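Local coordinates for type III Pentaketide Synthase (Neurospora crassa, PDB 3EUO), which builds pentaketides as a type III polyketide synthase, probably by repeated condensation of malonyl units onto a CoA-linked acyl starter, at residues K37-I42 against I196-F201; P57-V62 against H74-S79. All coordinates share one frame; numbering follows the deposited sequence.

Contact 1 of 2, residues K37-I42 against I196-F201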
loop_
_atom_site.group_PDB
_atom_site.type_symbol
_atom_site.label_atom_id
_atom_site.label_comp_id
_atom_site.label_asym_id
_atom_site.label_seq_id
_atom_site.Cartn_x
_atom_site.Cartn_y
_atom_site.Cartn_z
ATOM N N LYS A 37 4.129 25.300 25.686
ATOM C CA LYS A 37 3.212 25.384 26.828
ATOM C C LYS A 37 1.774 25.006 26.454
ATOM O O LYS A 37 1.122 24.252 27.187
ATOM C CB LYS A 37 3.263 26.768 27.490
ATOM C CG LYS A 37 4.456 26.950 28.441
ATOM C CD LYS A 37 4.580 28.396 28.961
ATOM C CE LYS A 37 3.293 28.869 29.640
ATOM N NZ LYS A 37 3.288 30.341 29.920
ATOM N N LYS A 38 1.298 25.498 25.307
ATOM C CA LYS A 38 -0.045 25.148 24.817
ATOM C C LYS A 38 -0.199 23.642 24.581
ATOM O O LYS A 38 -1.167 23.041 25.038
ATOM C CB LYS A 38 -0.422 25.915 23.535
ATOM C CG LYS A 38 -0.335 27.450 23.585
ATOM C CD LYS A 38 -0.902 28.060 24.856
ATOM C CE LYS A 38 -0.362 29.487 25.068
ATOM N NZ LYS A 38 1.024 29.518 25.652
ATOM N N VAL A 39 0.751 23.033 23.871
ATOM C CA VAL A 39 0.711 21.580 23.642
ATOM C C VAL A 39 0.739 20.799 24.961
ATOM O O VAL A 39 -0.060 19.889 25.149
ATOM C CB VAL A 39 1.841 21.111 22.693
ATOM C CG1 VAL A 39 1.913 19.587 22.609
ATOM C CG2 VAL A 39 1.654 21.717 21.313
ATOM N N LEU A 40 1.641 21.159 25.875
ATOM C CA LEU A 40 1.727 20.458 27.169
ATOM C C LEU A 40 0.448 20.625 28.014
ATOM O O LEU A 40 0.092 19.740 28.790
ATOM C CB LEU A 40 2.991 20.864 27.948
ATOM C CG LEU A 40 4.345 20.463 27.326
ATOM C CD1 LEU A 40 5.509 20.841 28.254
ATOM C CD2 LEU A 40 4.407 18.976 26.982
ATOM N N ALA A 41 -0.238 21.751 27.840
ATOM C CA ALA A 41 -1.543 21.985 28.463
ATOM C C ALA A 41 -2.617 21.107 27.829
ATOM O O ALA A 41 -3.386 20.449 28.537
ATOM C CB ALA A 41 -1.930 23.459 28.341
ATOM N N ILE A 42 -2.662 21.097 26.497
ATOM C CA ILE A 42 -3.645 20.306 25.738
ATOM C C ILE A 42 -3.510 18.808 26.021
ATOM O O ILE A 42 -4.512 18.085 26.093
ATOM C CB ILE A 42 -3.563 20.611 24.219
ATOM C CG1 ILE A 42 -4.111 22.012 23.941
ATOM C CG2 ILE A 42 -4.334 19.580 23.392
ATOM C CD1 ILE A 42 -3.644 22.611 22.617
ATOM N N ILE A 196 -0.721 18.800 18.268
ATOM C CA ILE A 196 -1.227 17.983 19.379
ATOM C C ILE A 196 -1.022 16.471 19.232
ATOM O O ILE A 196 -1.415 15.710 20.118
ATOM C CB ILE A 196 -2.718 18.288 19.683
ATOM C CG1 ILE A 196 -3.634 17.704 18.594
ATOM C CG2 ILE A 196 -2.938 19.800 19.848
ATOM C CD1 ILE A 196 -5.089 17.574 19.032
ATOM N N GLY A 197 -0.403 16.043 18.132
ATOM C CA GLY A 197 -0.161 14.622 17.868
ATOM C C GLY A 197 0.489 13.875 19.023
ATOM O O GLY A 197 0.079 12.760 19.353
ATOM N N ILE A 198 1.483 14.490 19.659
ATOM C CA ILE A 198 2.196 13.833 20.764
ATOM C C ILE A 198 1.350 13.637 22.026
ATOM O O ILE A 198 1.727 12.867 22.907
ATOM C CB ILE A 198 3.545 14.526 21.119
ATOM C CG1 ILE A 198 3.338 15.999 21.494
ATOM C CG2 ILE A 198 4.520 14.341 19.974
ATOM C CD1 ILE A 198 4.561 16.652 22.176
ATOM N N ALA A 199 0.211 14.323 22.098
ATOM C CA ALA A 199 -0.759 14.129 23.184
ATOM C C ALA A 199 -1.675 12.924 22.936
ATOM O O ALA A 199 -2.346 12.430 23.854
ATOM C CB ALA A 199 -1.605 15.386 23.353
ATOM N N LEU A 200 -1.712 12.460 21.689
ATOM C CA LEU A 200 -2.743 11.517 21.272
ATOM C C LEU A 200 -2.222 10.140 20.898
ATOM O O LEU A 200 -2.791 9.126 21.306
ATOM C CB LEU A 200 -3.531 12.083 20.093
ATOM C CG LEU A 200 -4.320 13.381 20.260
ATOM C CD1 LEU A 200 -4.947 13.711 18.917
ATOM C CD2 LEU A 200 -5.388 13.206 21.334
ATOM N N PHE A 201 -1.156 10.101 20.109
ATOM C CA PHE A 201 -0.810 8.859 19.410
ATOM C C PHE A 201 0.022 7.855 20.199
ATOM O O PHE A 201 0.910 8.220 20.970
ATOM C CB PHE A 201 -0.176 9.163 18.049
ATOM C CG PHE A 201 -1.164 9.644 17.034
ATOM C CD1 PHE A 201 -1.997 8.738 16.377
ATOM C CD2 PHE A 201 -1.278 11.003 16.743
ATOM C CE1 PHE A 201 -2.926 9.180 15.427
ATOM C CE2 PHE A 201 -2.207 11.459 15.796
ATOM C CZ PHE A 201 -3.030 10.546 15.141
#
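Ile198 meets Val39 through its ethyl branch, which makes the whole of the contact between the two. At the root, CB of Ile198 stands 5.5 Å from CG1 of Val39, too far for close packing. The next atom out, CG1 of Ile198, closes to 4.0 Å from that same methyl, and the terminal CD1 keeps the spacing, again at 4.0 Å from CG1 of Val39. The valine methyl thus lies against the last bond of the isoleucine, and the two side chains cross at about a right angle. The torsion explains the reach: with chi1 at 58°, Ile198 CG1 is wedged between its own backbone N and carbonyl carbon, and the ethyl arm extends to Val39 while CG2 lies on another side. Helix 181-191 adds Ile188 to this patch, where it touches both Val39 and Ile198.

In the thiolase-type fold of chalcone synthase relatives, the short, weakly bonded helical turn at about 197-200 follows helix 181-191 and leads into strand 204-211 of the central sheet; here helix 34-42 packs against its beginning. The turn is held by its own backbone: Gly197 O accepts from Leu200 N and also from Phe201 N, each bond 3.0 Å long, while Ala199 N bonds to Ile196 O.

One helical turn beyond Val39, Ile42 presents a second apolar side chain on the same side of its helix. Its CG2 comes within 3.8 Å of CG2 of Ile196, and its CD1 reaches that same Ile196 methyl at 4.0 Å. Both branches of Ile42 therefore converge on a single methyl, again with the side chains crossed almost perpendicularly, but here both residues retain some exposure to solvent.

Contact 2 of 2, residues P57-V62 against H74-S79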
loop_
_atom_site.group_PDB
_atom_site.type_symbol
_atom_site.label_atom_id
_atom_site.label_comp_id
_atom_site.label_asym_id
_atom_site.label_seq_id
_atom_site.Cartn_x
_atom_site.Cartn_y
_atom_site.Cartn_z
ATOM N N PRO A 57 10.461 7.162 28.324
ATOM C CA PRO A 57 11.213 8.372 27.964
ATOM C C PRO A 57 12.754 8.268 27.978
ATOM O O PRO A 57 13.422 9.209 27.560
ATOM C CB PRO A 57 10.725 9.399 28.993
ATOM C CG PRO A 57 9.359 8.919 29.372
ATOM C CD PRO A 57 9.523 7.427 29.432
ATOM N N ASP A 58 13.309 7.144 28.428
ATOM C CA ASP A 58 14.765 6.951 28.389
ATOM C C ASP A 58 15.241 6.132 27.192
ATOM O O ASP A 58 16.434 5.835 27.078
ATOM C CB ASP A 58 15.285 6.334 29.692
ATOM C CG ASP A 58 15.177 7.279 30.865
ATOM O OD1 ASP A 58 15.538 8.472 30.716
ATOM O OD2 ASP A 58 14.731 6.828 31.942
ATOM N N HIS A 59 14.322 5.769 26.295
ATOM C CA HIS A 59 14.700 4.995 25.118
ATOM C C HIS A 59 15.789 5.728 24.332
ATOM O O HIS A 59 15.684 6.937 24.119
ATOM C CB HIS A 59 13.491 4.726 24.220
ATOM C CG HIS A 59 13.716 3.617 23.239
ATOM N ND1 HIS A 59 14.429 3.790 22.072
ATOM C CD2 HIS A 59 13.353 2.314 23.269
ATOM C CE1 HIS A 59 14.482 2.644 21.416
ATOM N NE2 HIS A 59 13.839 1.731 22.123
ATOM N N PRO A 60 16.849 5.008 23.910
ATOM C CA PRO A 60 17.951 5.672 23.200
ATOM C C PRO A 60 17.533 6.407 21.929
ATOM O O PRO A 60 18.112 7.447 21.611
ATOM C CB PRO A 60 18.897 4.519 22.848
ATOM C CG PRO A 60 18.570 3.448 23.812
ATOM C CD PRO A 60 17.104 3.567 24.092
ATOM N N LEU A 61 16.542 5.878 21.211
ATOM C CA LEU A 61 16.153 6.438 19.913
ATOM C C LEU A 61 15.693 7.890 20.012
ATOM O O LEU A 61 15.950 8.690 19.105
ATOM C CB LEU A 61 15.058 5.589 19.253
ATOM C CG LEU A 61 14.721 5.893 17.785
ATOM C CD1 LEU A 61 15.775 5.349 16.824
ATOM C CD2 LEU A 61 13.364 5.320 17.437
ATOM N N VAL A 62 15.005 8.210 21.108
ATOM C CA VAL A 62 14.431 9.543 21.306
ATOM C C VAL A 62 15.340 10.430 22.166
ATOM O O VAL A 62 14.967 11.542 22.553
ATOM C CB VAL A 62 12.982 9.491 21.855
ATOM C CG1 VAL A 62 12.066 8.736 20.879
ATOM C CG2 VAL A 62 12.918 8.857 23.255
ATOM N N HIS A 74 12.876 3.484 11.058
ATOM C CA HIS A 74 12.578 2.206 10.428
ATOM C C HIS A 74 13.215 1.043 11.183
ATOM O O HIS A 74 12.591 0.002 11.375
ATOM C CB HIS A 74 13.004 2.163 8.963
ATOM C CG HIS A 74 12.837 0.807 8.358
ATOM N ND1 HIS A 74 13.898 -0.043 8.136
ATOM C CD2 HIS A 74 11.726 0.122 8.001
ATOM C CE1 HIS A 74 13.450 -1.179 7.633
ATOM N NE2 HIS A 74 12.134 -1.106 7.546
ATOM N N GLU A 75 14.454 1.236 11.625
ATOM C CA GLU A 75 15.165 0.198 12.361
ATOM C C GLU A 75 14.389 -0.251 13.596
ATOM O O GLU A 75 14.290 -1.450 13.860
ATOM C CB GLU A 75 16.568 0.674 12.729
ATOM C CG GLU A 75 17.484 0.750 11.510
ATOM C CD GLU A 75 18.749 1.557 11.740
ATOM O OE1 GLU A 75 18.918 2.156 12.827
ATOM O OE2 GLU A 75 19.587 1.589 10.813
ATOM N N VAL A 76 13.808 0.703 14.318
ATOM C CA VAL A 76 13.035 0.401 15.528
ATOM C C VAL A 76 11.628 -0.134 15.206
ATOM O O VAL A 76 11.097 -0.992 15.937
ATOM C CB VAL A 76 13.032 1.603 16.514
ATOM C CG1 VAL A 76 11.962 1.461 17.602
ATOM C CG2 VAL A 76 14.415 1.728 17.168
ATOM N N PHE A 77 11.041 0.344 14.107
ATOM C CA PHE A 77 9.788 -0.242 13.606
ATOM C C PHE A 77 9.982 -1.744 13.392
ATOM O O PHE A 77 9.141 -2.557 13.786
ATOM C CB PHE A 77 9.343 0.436 12.307
ATOM C CG PHE A 77 7.946 0.059 11.868
ATOM C CD1 PHE A 77 6.853 0.819 12.275
ATOM C CD2 PHE A 77 7.725 -1.057 11.053
ATOM C CE1 PHE A 77 5.562 0.482 11.868
ATOM C CE2 PHE A 77 6.429 -1.406 10.640
ATOM C CZ PHE A 77 5.352 -0.624 11.049
ATOM N N MET A 78 11.101 -2.110 12.778
ATOM C CA MET A 78 11.396 -3.523 12.541
ATOM C C MET A 78 11.737 -4.294 13.822
ATOM O O MET A 78 11.238 -5.410 14.015
ATOM C CB MET A 78 12.494 -3.672 11.488
ATOM C CG MET A 78 12.110 -3.068 10.139
ATOM S SD MET A 78 10.627 -3.792 9.361
ATOM C CE MET A 78 11.175 -5.459 9.187
ATOM N N SER A 79 12.546 -3.702 14.704
ATOM C CA SER A 79 12.977 -4.407 15.925
ATOM C C SER A 79 11.894 -4.509 16.990
ATOM O O SER A 79 11.795 -5.538 17.672
ATOM C CB SER A 79 14.243 -3.792 16.536
ATOM O OG SER A 79 14.028 -2.472 17.009
#
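Leu61 and Val76 meet tip to tip where the irregular loop between strand 51-53 and helix 70-96 folds back on the early turns of that helix, so the chain covers a helix it is about to enter. This is plain packing within the thiolase-type N-terminal half, and it illustrates how a loop without regular structure can rest on a helix mainly through one apolar side chain, here that of Leu61.

The tight part is the leucine fork. CD2 of Leu61 touches CG2 of Val76 at 3.8 Å and CB of Val76 at the same 3.8 Å, while CD1 of Leu61 reaches CG2 of Val76 at 3.9 Å; one valine methyl thus receives both leucine tips. Leu61 carries CG anti to its backbone N (chi1 -169°), which sends the fork toward the helix, where Leu73 and Glu72 also touch it.

The looser side belongs to His59. Its CE1 stays 4.3 Å from CG2 of Val76, which approaches the imidazole obliquely, and both residues remain partly exposed. Within the loop the ring has closer neighbours: CD of Pro60 lies over one ring face, 3.3 Å above its plane and displaced toward the rim, and CA of Leu61 lies at the ring edge. The ring also accepts a bond from the backbone of the very residue whose fork makes the tight contact: Leu61 N donates to His59 ND1 at 3.1 Å, with an angle of 160° at the hydrogen and the donor tilted 17° out of the imidazole plane.

How the contacts relate
Following the chain from the N terminus, helix 34-42 supplies the first half of contact 1, whose partner lies far along the chain. Strand 51-53 and the loop 57-62 come next, and contact 2 closes a short loop, with 11 residues between its segments, on helix 70-96. Three strands of the central sheet, 105-109, 134-138 and 168-175, pass before residues 196-201 complete contact 1, with 153 residues between its segments. Contact 2 is therefore nested inside the larger loop. Contact 1 ties the N-terminal helical region to the approach to strand 204-211; contact 2 is local. Their centres lie 21 Å apart, and their nearest atoms about 9 Å.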